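Long-range contacts in 165aa long hypothetical protein (Pyrococcus horikoshii, PDB 2DC4), which is of unknown function but carries a CYTH domain, a barrel whose characterised relatives act on triphosphate compounds with the help of metal ions: residues E4-V9 and K157-L162; E29-V34 and R45-N50; F36-P41 and I57-I62; V110-N115 and L124-I129. All coordinates share one frame; numbering follows the deposited sequence.

Interaction 1: residues E4-V9 and K157-L162; sequences EVKFRV and KLYIEL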
# COMPACT_ATOMS: atom_id res chain seq x y z
N GLU A 4 13.00 -21.02 -2.86
CA GLU A 4 13.93 -20.62 -3.90
C GLU A 4 15.39 -20.71 -3.49
O GLU A 4 15.73 -20.56 -2.31
CB GLU A 4 13.62 -19.19 -4.33
CG GLU A 4 13.51 -18.21 -3.18
CD GLU A 4 13.35 -16.77 -3.65
OE1 GLU A 4 12.51 -16.54 -4.55
OE2 GLU A 4 14.06 -15.89 -3.13
N VAL A 5 16.25 -20.97 -4.47
CA VAL A 5 17.68 -21.05 -4.24
C VAL A 5 18.33 -20.06 -5.20
O VAL A 5 17.97 -19.99 -6.37
CB VAL A 5 18.23 -22.46 -4.51
CG1 VAL A 5 19.72 -22.51 -4.21
CG2 VAL A 5 17.48 -23.47 -3.66
N LYS A 6 19.27 -19.29 -4.68
CA LYS A 6 19.97 -18.27 -5.46
C LYS A 6 21.37 -18.75 -5.81
O LYS A 6 22.04 -19.36 -4.98
CB LYS A 6 20.06 -16.97 -4.65
CG LYS A 6 20.68 -15.80 -5.41
CD LYS A 6 20.85 -14.58 -4.50
CE LYS A 6 19.53 -14.12 -3.93
NZ LYS A 6 19.71 -12.94 -3.03
N PHE A 7 21.81 -18.47 -7.03
CA PHE A 7 23.14 -18.87 -7.49
C PHE A 7 23.90 -17.69 -8.10
O PHE A 7 23.33 -16.86 -8.79
CB PHE A 7 23.04 -19.97 -8.56
CG PHE A 7 22.33 -21.21 -8.11
CD1 PHE A 7 20.94 -21.28 -8.12
CD2 PHE A 7 23.06 -22.31 -7.68
CE1 PHE A 7 20.28 -22.43 -7.71
CE2 PHE A 7 22.40 -23.48 -7.27
CZ PHE A 7 21.01 -23.54 -7.28
N ARG A 8 25.20 -17.64 -7.84
CA ARG A 8 26.04 -16.59 -8.41
C ARG A 8 26.38 -17.20 -9.77
O ARG A 8 26.86 -18.33 -9.85
CB ARG A 8 27.30 -16.39 -7.56
CG ARG A 8 27.78 -14.96 -7.47
CD ARG A 8 28.60 -14.74 -6.20
NE ARG A 8 28.57 -13.35 -5.79
CZ ARG A 8 28.53 -12.95 -4.52
NH1 ARG A 8 28.50 -13.85 -3.55
NH2 ARG A 8 28.49 -11.66 -4.22
N VAL A 9 26.14 -16.46 -10.84
CA VAL A 9 26.37 -17.01 -12.17
C VAL A 9 26.98 -16.05 -13.18
O VAL A 9 27.11 -14.86 -12.93
CB VAL A 9 25.04 -17.46 -12.80
CG1 VAL A 9 24.34 -18.46 -11.90
CG2 VAL A 9 24.16 -16.24 -13.05
N LYS A 157 23.09 -15.02 0.90
CA LYS A 157 22.75 -13.64 1.20
C LYS A 157 21.62 -13.04 0.37
O LYS A 157 21.45 -13.37 -0.81
CB LYS A 157 23.99 -12.75 1.07
CG LYS A 157 25.07 -13.02 2.10
CD LYS A 157 26.23 -12.04 1.94
CE LYS A 157 27.23 -12.18 3.07
NZ LYS A 157 28.33 -11.17 2.96
N LEU A 158 20.85 -12.17 1.00
CA LEU A 158 19.74 -11.49 0.33
C LEU A 158 20.33 -10.36 -0.50
O LEU A 158 21.42 -9.88 -0.23
CB LEU A 158 18.79 -10.91 1.38
CG LEU A 158 18.27 -11.90 2.42
CD1 LEU A 158 17.48 -11.16 3.49
CD2 LEU A 158 17.42 -12.96 1.74
N TYR A 159 19.60 -9.92 -1.52
CA TYR A 159 20.08 -8.85 -2.37
C TYR A 159 20.38 -7.57 -1.60
O TYR A 159 21.33 -6.86 -1.92
CB TYR A 159 19.08 -8.57 -3.49
CG TYR A 159 19.08 -9.64 -4.55
CD1 TYR A 159 17.89 -10.23 -4.98
CD2 TYR A 159 20.27 -10.08 -5.12
CE1 TYR A 159 17.90 -11.25 -5.94
CE2 TYR A 159 20.29 -11.09 -6.07
CZ TYR A 159 19.10 -11.68 -6.48
OH TYR A 159 19.13 -12.70 -7.40
N ILE A 160 19.58 -7.27 -0.59
CA ILE A 160 19.80 -6.06 0.19
C ILE A 160 21.11 -6.17 0.99
O ILE A 160 21.72 -5.16 1.34
CB ILE A 160 18.58 -5.76 1.12
CG1 ILE A 160 18.76 -4.41 1.82
CG2 ILE A 160 18.39 -6.89 2.13
CD1 ILE A 160 18.91 -3.23 0.86
N GLU A 161 21.57 -7.40 1.24
CA GLU A 161 22.83 -7.61 1.96
C GLU A 161 24.01 -7.68 0.98
O GLU A 161 25.16 -7.48 1.37
CB GLU A 161 22.77 -8.93 2.76
CG GLU A 161 21.61 -9.06 3.73
CD GLU A 161 21.60 -10.39 4.48
OE1 GLU A 161 21.67 -11.46 3.82
OE2 GLU A 161 21.52 -10.37 5.73
N LEU A 162 23.73 -7.97 -0.28
CA LEU A 162 24.76 -8.10 -1.31
C LEU A 162 25.24 -6.81 -1.96
O LEU A 162 26.39 -6.71 -2.38
CB LEU A 162 24.29 -9.06 -2.40
CG LEU A 162 24.17 -10.53 -1.99
CD1 LEU A 162 23.28 -11.27 -2.97
CD2 LEU A 162 25.56 -11.15 -1.93

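Interaction 2: residues E29-V34 and R45-N50; sequences EEQEDV and RVRKIN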
# COMPACT_ATOMS: atom_id res chain seq x y z
N GLU A 29 12.21 -7.23 -16.49
CA GLU A 29 11.70 -6.22 -15.57
C GLU A 29 12.85 -5.39 -15.01
O GLU A 29 13.79 -5.94 -14.43
CB GLU A 29 10.93 -6.86 -14.41
CG GLU A 29 9.62 -7.53 -14.82
CD GLU A 29 8.83 -8.09 -13.64
OE1 GLU A 29 9.37 -8.12 -12.51
OE2 GLU A 29 7.67 -8.51 -13.84
N GLU A 30 12.79 -4.07 -15.20
CA GLU A 30 13.81 -3.18 -14.66
C GLU A 30 13.25 -2.74 -13.32
O GLU A 30 12.34 -1.91 -13.26
CB GLU A 30 14.02 -1.98 -15.59
CG GLU A 30 14.48 -2.40 -16.99
CD GLU A 30 14.80 -1.22 -17.88
OE1 GLU A 30 15.67 -0.41 -17.50
OE2 GLU A 30 14.18 -1.10 -18.96
N GLN A 31 13.79 -3.31 -12.25
CA GLN A 31 13.28 -3.05 -10.91
C GLN A 31 14.14 -2.17 -10.01
O GLN A 31 15.36 -2.16 -10.09
CB GLN A 31 13.07 -4.39 -10.19
CG GLN A 31 12.47 -5.49 -11.06
CD GLN A 31 12.34 -6.80 -10.31
OE1 GLN A 31 13.19 -7.14 -9.48
NE2 GLN A 31 11.27 -7.55 -10.59
N GLU A 32 13.45 -1.42 -9.15
CA GLU A 32 14.11 -0.56 -8.18
C GLU A 32 13.36 -0.80 -6.88
O GLU A 32 12.17 -0.49 -6.78
CB GLU A 32 13.99 0.91 -8.59
CG GLU A 32 14.71 1.86 -7.63
CD GLU A 32 14.63 3.32 -8.07
OE1 GLU A 32 14.90 3.59 -9.26
OE2 GLU A 32 14.32 4.18 -7.22
N ASP A 33 14.05 -1.39 -5.90
CA ASP A 33 13.45 -1.69 -4.61
C ASP A 33 14.00 -0.83 -3.49
O ASP A 33 15.22 -0.75 -3.31
CB ASP A 33 13.70 -3.15 -4.21
CG ASP A 33 13.19 -4.14 -5.23
OD1 ASP A 33 12.28 -3.78 -6.00
OD2 ASP A 33 13.71 -5.28 -5.25
N VAL A 34 13.12 -0.20 -2.73
CA VAL A 34 13.54 0.60 -1.60
C VAL A 34 13.19 -0.21 -0.35
O VAL A 34 12.01 -0.44 -0.05
CB VAL A 34 12.83 1.98 -1.56
CG1 VAL A 34 13.18 2.71 -0.28
CG2 VAL A 34 13.26 2.80 -2.76
N ARG A 45 9.79 -3.84 1.54
CA ARG A 45 10.28 -3.01 0.45
C ARG A 45 9.16 -2.52 -0.44
O ARG A 45 8.07 -3.09 -0.46
CB ARG A 45 11.27 -3.80 -0.42
CG ARG A 45 10.58 -4.84 -1.27
CD ARG A 45 11.54 -5.69 -2.11
NE ARG A 45 10.78 -6.68 -2.86
CZ ARG A 45 11.16 -7.94 -3.04
NH1 ARG A 45 12.30 -8.37 -2.52
NH2 ARG A 45 10.39 -8.77 -3.74
N VAL A 46 9.45 -1.44 -1.15
CA VAL A 46 8.52 -0.87 -2.11
C VAL A 46 9.24 -1.03 -3.43
O VAL A 46 10.35 -0.52 -3.61
CB VAL A 46 8.27 0.63 -1.87
CG1 VAL A 46 7.47 1.20 -3.03
CG2 VAL A 46 7.53 0.83 -0.55
N ARG A 47 8.63 -1.76 -4.35
CA ARG A 47 9.23 -2.00 -5.66
C ARG A 47 8.56 -1.24 -6.79
O ARG A 47 7.34 -1.13 -6.85
CB ARG A 47 9.17 -3.50 -5.99
CG ARG A 47 9.47 -3.81 -7.46
CD ARG A 47 9.63 -5.31 -7.70
NE ARG A 47 10.78 -5.85 -6.98
CZ ARG A 47 11.04 -7.14 -6.83
NH1 ARG A 47 10.22 -8.05 -7.34
NH2 ARG A 47 12.11 -7.53 -6.16
N LYS A 48 9.40 -0.70 -7.67
CA LYS A 48 8.95 0.01 -8.87
C LYS A 48 9.54 -0.74 -10.06
O LYS A 48 10.74 -1.02 -10.10
CB LYS A 48 9.48 1.44 -8.88
CG LYS A 48 8.80 2.36 -7.90
CD LYS A 48 9.40 3.77 -7.93
CE LYS A 48 10.78 3.82 -7.28
NZ LYS A 48 11.30 5.22 -7.20
N ILE A 49 8.69 -1.09 -11.02
CA ILE A 49 9.15 -1.77 -12.23
C ILE A 49 9.01 -0.66 -13.26
O ILE A 49 7.94 -0.40 -13.77
CB ILE A 49 8.27 -2.95 -12.60
CG1 ILE A 49 8.11 -3.87 -11.39
CG2 ILE A 49 8.92 -3.73 -13.75
CD1 ILE A 49 7.26 -5.11 -11.65
N ASN A 50 10.13 0.00 -13.53
CA ASN A 50 10.14 1.14 -14.42
C ASN A 50 9.73 0.96 -15.87
O ASN A 50 9.25 1.91 -16.50
CB ASN A 50 11.50 1.82 -14.30
CG ASN A 50 11.86 2.09 -12.86
OD1 ASN A 50 11.41 3.07 -12.26
ND2 ASN A 50 12.72 1.25 -12.29
O HOH W 1 11.02 1.60 -5.28

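Interaction 3: residues F36-P41 and I57-I62; sequences FELPSP and ITYKEI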
# COMPACT_ATOMS: atom_id res chain seq x y z
N PHE A 36 13.12 -1.15 3.76
CA PHE A 36 12.94 -0.51 5.06
C PHE A 36 13.36 -1.50 6.13
O PHE A 36 12.95 -2.65 6.11
CB PHE A 36 11.48 -0.09 5.24
CG PHE A 36 11.10 1.10 4.43
CD1 PHE A 36 11.39 2.38 4.89
CD2 PHE A 36 10.51 0.95 3.18
CE1 PHE A 36 11.09 3.50 4.11
CE2 PHE A 36 10.20 2.06 2.40
CZ PHE A 36 10.49 3.34 2.86
N GLU A 37 14.18 -1.04 7.06
CA GLU A 37 14.69 -1.89 8.12
C GLU A 37 13.65 -2.39 9.12
O GLU A 37 12.96 -1.61 9.78
CB GLU A 37 15.83 -1.19 8.86
CG GLU A 37 16.41 -1.98 10.02
CD GLU A 37 17.77 -1.48 10.45
OE1 GLU A 37 17.93 -0.24 10.58
OE2 GLU A 37 18.67 -2.31 10.68
N LEU A 38 13.55 -3.71 9.23
CA LEU A 38 12.63 -4.36 10.15
C LEU A 38 13.47 -5.29 11.01
O LEU A 38 14.60 -5.62 10.66
CB LEU A 38 11.60 -5.20 9.39
CG LEU A 38 10.57 -4.49 8.52
CD1 LEU A 38 9.61 -5.53 7.95
CD2 LEU A 38 9.81 -3.47 9.36
N PRO A 39 12.92 -5.73 12.15
CA PRO A 39 13.70 -6.63 12.99
C PRO A 39 13.83 -7.98 12.29
O PRO A 39 12.95 -8.37 11.53
CB PRO A 39 12.87 -6.71 14.27
CG PRO A 39 11.47 -6.56 13.76
CD PRO A 39 11.61 -5.43 12.76
N SER A 40 14.94 -8.67 12.53
CA SER A 40 15.16 -9.97 11.91
C SER A 40 14.04 -10.92 12.32
O SER A 40 13.56 -10.86 13.45
CB SER A 40 16.51 -10.54 12.34
OG SER A 40 16.72 -11.82 11.79
N PRO A 41 13.63 -11.82 11.42
CA PRO A 41 14.14 -11.98 10.05
C PRO A 41 13.13 -11.46 9.03
O PRO A 41 12.84 -12.14 8.04
CB PRO A 41 14.31 -13.48 9.95
CG PRO A 41 13.05 -13.96 10.61
CD PRO A 41 12.88 -13.03 11.82
N ILE A 57 4.12 -3.30 -2.84
CA ILE A 57 4.63 -3.23 -1.48
C ILE A 57 4.82 -4.71 -1.20
O ILE A 57 3.92 -5.51 -1.47
CB ILE A 57 3.62 -2.67 -0.46
CG1 ILE A 57 3.44 -1.17 -0.69
CG2 ILE A 57 4.13 -2.96 0.96
CD1 ILE A 57 2.49 -0.50 0.30
N THR A 58 5.98 -5.08 -0.68
CA THR A 58 6.24 -6.48 -0.37
C THR A 58 6.82 -6.67 1.02
O THR A 58 7.74 -5.96 1.43
CB THR A 58 7.21 -7.12 -1.38
OG1 THR A 58 8.50 -6.52 -1.22
CG2 THR A 58 6.74 -6.92 -2.81
N TYR A 59 6.26 -7.64 1.73
CA TYR A 59 6.69 -7.99 3.08
C TYR A 59 7.12 -9.44 3.04
O TYR A 59 6.43 -10.28 2.44
CB TYR A 59 5.53 -7.84 4.07
CG TYR A 59 5.79 -8.42 5.45
CD1 TYR A 59 6.42 -7.67 6.44
CD2 TYR A 59 5.39 -9.72 5.76
CE1 TYR A 59 6.65 -8.20 7.71
CE2 TYR A 59 5.61 -10.26 7.02
CZ TYR A 59 6.24 -9.49 7.99
OH TYR A 59 6.44 -10.02 9.26
N LYS A 60 8.24 -9.75 3.67
CA LYS A 60 8.72 -11.12 3.70
C LYS A 60 9.25 -11.49 5.07
O LYS A 60 9.77 -10.66 5.81
CB LYS A 60 9.84 -11.35 2.69
CG LYS A 60 9.42 -11.30 1.24
CD LYS A 60 10.57 -11.76 0.34
CE LYS A 60 10.18 -11.72 -1.13
NZ LYS A 60 11.27 -12.22 -2.01
N GLU A 61 9.09 -12.76 5.40
CA GLU A 61 9.59 -13.29 6.66
C GLU A 61 10.39 -14.53 6.32
O GLU A 61 9.86 -15.47 5.73
CB GLU A 61 8.43 -13.66 7.59
CG GLU A 61 8.88 -14.43 8.83
CD GLU A 61 7.78 -14.54 9.87
OE1 GLU A 61 6.68 -15.02 9.53
OE2 GLU A 61 8.03 -14.14 11.03
N ILE A 62 11.68 -14.51 6.65
CA ILE A 62 12.56 -15.65 6.39
C ILE A 62 12.13 -16.77 7.32
O ILE A 62 11.96 -16.56 8.52
CB ILE A 62 14.03 -15.32 6.73
CG1 ILE A 62 14.42 -13.95 6.17
CG2 ILE A 62 14.94 -16.41 6.18
CD1 ILE A 62 14.22 -13.80 4.69

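Interaction 4: residues V110-N115 and L124-I129; sequences VTFELN and LDIEVI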
# COMPACT_ATOMS: atom_id res chain seq x y z
N VAL A 110 8.42 -24.26 -12.32
CA VAL A 110 9.68 -23.59 -11.98
C VAL A 110 9.80 -22.25 -12.68
O VAL A 110 9.44 -22.11 -13.85
CB VAL A 110 10.90 -24.46 -12.38
CG1 VAL A 110 12.19 -23.65 -12.25
CG2 VAL A 110 10.96 -25.69 -11.49
N THR A 111 10.29 -21.26 -11.94
CA THR A 111 10.49 -19.93 -12.49
C THR A 111 11.96 -19.58 -12.34
O THR A 111 12.55 -19.78 -11.27
CB THR A 111 9.64 -18.87 -11.74
OG1 THR A 111 8.25 -19.19 -11.89
CG2 THR A 111 9.91 -17.48 -12.30
N PHE A 112 12.55 -19.09 -13.42
CA PHE A 112 13.94 -18.68 -13.41
C PHE A 112 13.97 -17.17 -13.41
O PHE A 112 13.34 -16.54 -14.26
CB PHE A 112 14.67 -19.19 -14.66
CG PHE A 112 14.65 -20.67 -14.82
CD1 PHE A 112 13.63 -21.29 -15.55
CD2 PHE A 112 15.64 -21.46 -14.25
CE1 PHE A 112 13.60 -22.68 -15.69
CE2 PHE A 112 15.62 -22.85 -14.38
CZ PHE A 112 14.60 -23.46 -15.11
N GLU A 113 14.68 -16.58 -12.46
CA GLU A 113 14.80 -15.13 -12.43
C GLU A 113 16.29 -14.85 -12.54
O GLU A 113 17.04 -15.04 -11.59
CB GLU A 113 14.26 -14.55 -11.12
CG GLU A 113 12.81 -14.95 -10.81
CD GLU A 113 12.25 -14.24 -9.59
OE1 GLU A 113 12.96 -14.12 -8.57
OE2 GLU A 113 11.07 -13.82 -9.65
N LEU A 114 16.72 -14.42 -13.73
CA LEU A 114 18.12 -14.12 -13.99
C LEU A 114 18.29 -12.64 -13.74
O LEU A 114 17.79 -11.81 -14.51
CB LEU A 114 18.48 -14.49 -15.43
CG LEU A 114 19.94 -14.30 -15.85
CD1 LEU A 114 20.86 -14.96 -14.82
CD2 LEU A 114 20.14 -14.91 -17.23
N ASN A 115 19.01 -12.30 -12.68
CA ASN A 115 19.19 -10.92 -12.28
C ASN A 115 20.56 -10.29 -12.47
O ASN A 115 21.57 -10.87 -12.06
CB ASN A 115 18.83 -10.77 -10.81
CG ASN A 115 17.45 -11.27 -10.49
OD1 ASN A 115 16.47 -10.76 -11.03
ND2 ASN A 115 17.36 -12.26 -9.62
N LEU A 124 21.12 -15.94 -10.32
CA LEU A 124 19.97 -16.66 -10.87
C LEU A 124 19.20 -17.20 -9.69
O LEU A 124 19.76 -17.89 -8.84
CB LEU A 124 20.40 -17.84 -11.75
CG LEU A 124 19.24 -18.79 -12.11
CD1 LEU A 124 18.29 -18.10 -13.08
CD2 LEU A 124 19.77 -20.08 -12.71
N ASP A 125 17.92 -16.87 -9.61
CA ASP A 125 17.08 -17.40 -8.55
C ASP A 125 16.22 -18.46 -9.22
O ASP A 125 15.62 -18.22 -10.26
CB ASP A 125 16.16 -16.32 -7.97
CG ASP A 125 16.87 -15.42 -6.97
OD1 ASP A 125 17.45 -15.96 -6.00
OD2 ASP A 125 16.85 -14.19 -7.15
N ILE A 126 16.21 -19.66 -8.65
CA ILE A 126 15.38 -20.73 -9.18
C ILE A 126 14.28 -20.90 -8.14
O ILE A 126 14.54 -21.26 -6.99
CB ILE A 126 16.15 -22.05 -9.36
CG1 ILE A 126 17.36 -21.83 -10.29
CG2 ILE A 126 15.22 -23.11 -9.95
CD1 ILE A 126 18.13 -23.12 -10.60
N GLU A 127 13.05 -20.64 -8.56
CA GLU A 127 11.89 -20.68 -7.68
C GLU A 127 10.92 -21.79 -8.10
O GLU A 127 10.71 -22.07 -9.27
CB GLU A 127 11.18 -19.33 -7.75
CG GLU A 127 11.87 -18.28 -6.87
CD GLU A 127 11.09 -16.98 -6.94
OE1 GLU A 127 9.87 -17.03 -6.90
OE2 GLU A 127 11.71 -15.93 -7.03
N VAL A 128 10.28 -22.42 -7.12
CA VAL A 128 9.31 -23.47 -7.43
C VAL A 128 8.07 -23.28 -6.57
O VAL A 128 8.14 -22.74 -5.47
CB VAL A 128 9.90 -24.88 -7.17
CG1 VAL A 128 10.21 -25.05 -5.70
CG2 VAL A 128 8.93 -25.95 -7.64
N ILE A 129 6.93 -23.70 -7.10
CA ILE A 129 5.67 -23.61 -6.38
C ILE A 129 5.33 -25.02 -5.89
O ILE A 129 5.21 -25.94 -6.70
CB ILE A 129 4.54 -23.11 -7.29
CG1 ILE A 129 4.89 -21.72 -7.84
CG2 ILE A 129 3.22 -23.05 -6.52
CD1 ILE A 129 3.89 -21.19 -8.85
O HOH W 2 7.58 -20.84 -9.99
O HOH W 3 14.25 -13.54 -6.18
O HOH W 4 15.11 -12.82 -8.36
O HOH W 5 8.21 -15.67 -9.34

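Interaction 1: residues E4-V9 and K157-L162
Lys6 and Tyr159 carry most of this contact. The interaction is cation-pi: NZ of Lys6 sits over the centre of the Tyr159 ring, 3.4 Å from its centroid and only 6° off the ring normal. A CH-pi contact accompanies it, with Lys6 CE 3.6 Å from Tyr159 CZ on the same face. CD of Lys6 lies farther out, near the phenol oxygen. The lysine chain bends at chi3 (-60°), which places CE above the ring.

One hydrogen bond joins the segments. Lys6 NZ donates to Lys157 O over 2.9 Å, in the carbonyl plane and on a lone pair. That carbonyl comes just before Leu158, the N-cap residue of helix 159-162. Leu158 N in turn bonds Glu161 OE1 at 3.0 Å, within this helical turn.

The Leu162 methyls pack against the charged ends of Lys6 and Arg8. Leu162 CD1 is 3.9 Å from Lys6 NZ, and Leu162 CD2 is 3.8 Å from Arg8 NH2. Arg8 slides past Leu162 in the opposite direction, and its NH1 makes a salt bridge with Glu155.

The Tyr159 hydroxyl bonds Asp125 and Asn115, which helps fix the ring under the lysine. Glu2, Glu4 and Lys6 match the ExExK signature of CYTH proteins. The ammonium group is thus held by a carbonyl oxygen and a pi face, and the C-terminal helix helps to set its position on strand 2-8.

Interaction 2: residues E29-V34 and R45-N50
With CG anti to the backbone N (chi1 166°) and a bend at chi3 (-64°) that places NE beside the carboxylate, Arg47 lies alongside Asp33, pointing the same way.

The result is a side-on, two-nitrogen salt bridge. Arg47 NE bonds Asp33 OD1 at 2.7 Å, and Arg47 NH2 bonds Asp33 OD2 at 2.9 Å. Both oxygens lie in the guanidinium plane and are met on their syn sides. The Gln31 amide stacks on one guanidinium face, with Gln31 OE1 3.4 Å from Arg47 CZ. Bonds from Gln31 NE2 to Glu29 OE1 and from Lys100 to Gln31 OE1 hold this amide. Arg47 NH2 also lies over the centre of the Arg45 guanidinium, two residues back on the same strand, 3.2 Å above its plane; Arg45 NH1 bonds Tyr35. With an alanine in place of Arg47, the Asp33 carboxylate would probably lose its two N-H donors and the Gln31 amide the flat group stacked on it.

The other face carries Glu32, Lys48, Val34 and Val46. Lys48 NZ reaches Glu32 OE2 at 3.2 Å from above the carboxylate plane, while Glu32 OE1 pairs with Lys99. Val34 and Val46 pack on Ile84 of helix 80-89.

Backbone pairs Glu32-Lys48 and Val34-Val46 are hydrogen-bonded, and one water bridges Glu32 O and Val46 O. This is an antiparallel beta hairpin of the closed barrel. Its cluster of Arg, Asp and Gln on one face is consistent with the charged tunnel lining of CYTH proteins.

Interaction 3: residues F36-P41 and I57-I62
Leu38 makes the first contact of the loop with strand 57-62. Its CD1 approaches the Tyr59 ring obliquely, 4.0 Å from Tyr59 CE1 and 4.1 Å from Tyr59 CD1. CG of Tyr59 is anti to the backbone N (chi1 169°), and the ring reaches across to the leucine. Both side chains also pack against the second subunit, Leu38 on its Leu90 and Tyr59 on its Leu86. The Tyr59 hydroxyl bonds Lys42.

The loop then runs on through Pro39 and Ser40 to a cis peptide bond before Pro41. It connects strands 24-36 and 42-49, which with strand 54-62 form an antiparallel meander in the barrel wall. Pro41 stands just ahead of strand 42-49. Its carbonyl therefore carries the pairing with strand 54-62 on to that strand's last residue.

Pro41 O accepts the hydrogen bond from Ile62 N at 3.0 Å. The bond is almost straight, 177° at the hydrogen. CG1 of Ile62 lies beside its own backbone N (chi1 -45°), which brings it close to the same oxygen; the 3.0 Å between Ile62 CG1 and Pro41 O is unusually short, and its detail is doubtful. Pro41 CB rests on Ile62 CB at 3.7 Å, and Pro41 CG touches Ile62 O at 3.5 Å. Ile62 also packs on Phe70 of strand 69-76 and on Asn67. Glu61 OE2 forms a salt bridge with Lys42, the residue that follows Pro41.

Interaction 4: residues V110-N115 and L124-I129
Glu113 and Glu127 bring their carboxylates together across the hairpin, with Glu113 OE1 2.7 Å from Glu127 OE2. The two groups cross obliquely, their planes 74° apart. Asp125 lies on the same face, its OD2 4.1 Å from Glu113 OE1.

Ordered waters bridge the acids. One lies among Glu113 OE1, Asn115 ND2 and Asp125 OD2, and takes a hydrogen bond from the amide. Another donates to Glu127 OE1 and, weakly, to Glu113 OE2. With an alanine in place of Glu113, these waters would probably lose one of their carboxylate partners, and a gap would open beside Glu127, which would lose one of its close carboxylate neighbours.

Next comes what positions the acids. Asp125 OD2 bonds the Tyr159 hydroxyl, and Asn115 OD1 bonds Arg102. Glu4 adds a further carboxylate close to Glu127. Below them the strands are stitched by paired bonds: Glu113 N to Asp125 O at 2.9 Å, and Thr111 N to Glu127 O at 2.8 Å, each with its reciprocal.

The opposite face is apolar. Val110 CG1 meets Ile126 CG2 at 3.8 Å and also lies over one Phe112 face, offset toward the rim. Leu124 CD1 sits at the Phe112 ring edge, 4.1 Å from Phe112 CB. Helix 133-146 covers Val110, Phe112, Ile126 and Val128.

This is an antiparallel beta hairpin in the barrel wall. Its acidic, watered face is consistent with the metal-binding tunnel of CYTH relatives.

How the interactions relate
Strand 2-8 opens interaction 1, which closes only at helix 159-162 near the C terminus. The other three contacts are nested in that long loop. Interaction 2 closes the hairpin of strands 24-36 and 42-49. Interaction 3 starts in the loop of that hairpin and ends on strand 54-62, so the two cross along the chain. They touch where Arg45 O meets Thr58 N. Interaction 4 follows in series and closes the hairpin of strands 110-117 and 121-128. It touches interaction 1, since strands 2-8 and 121-128 are neighbours in the barrel. Interactions 3 and 4 lie farthest apart, with centres about 20 Å from each other.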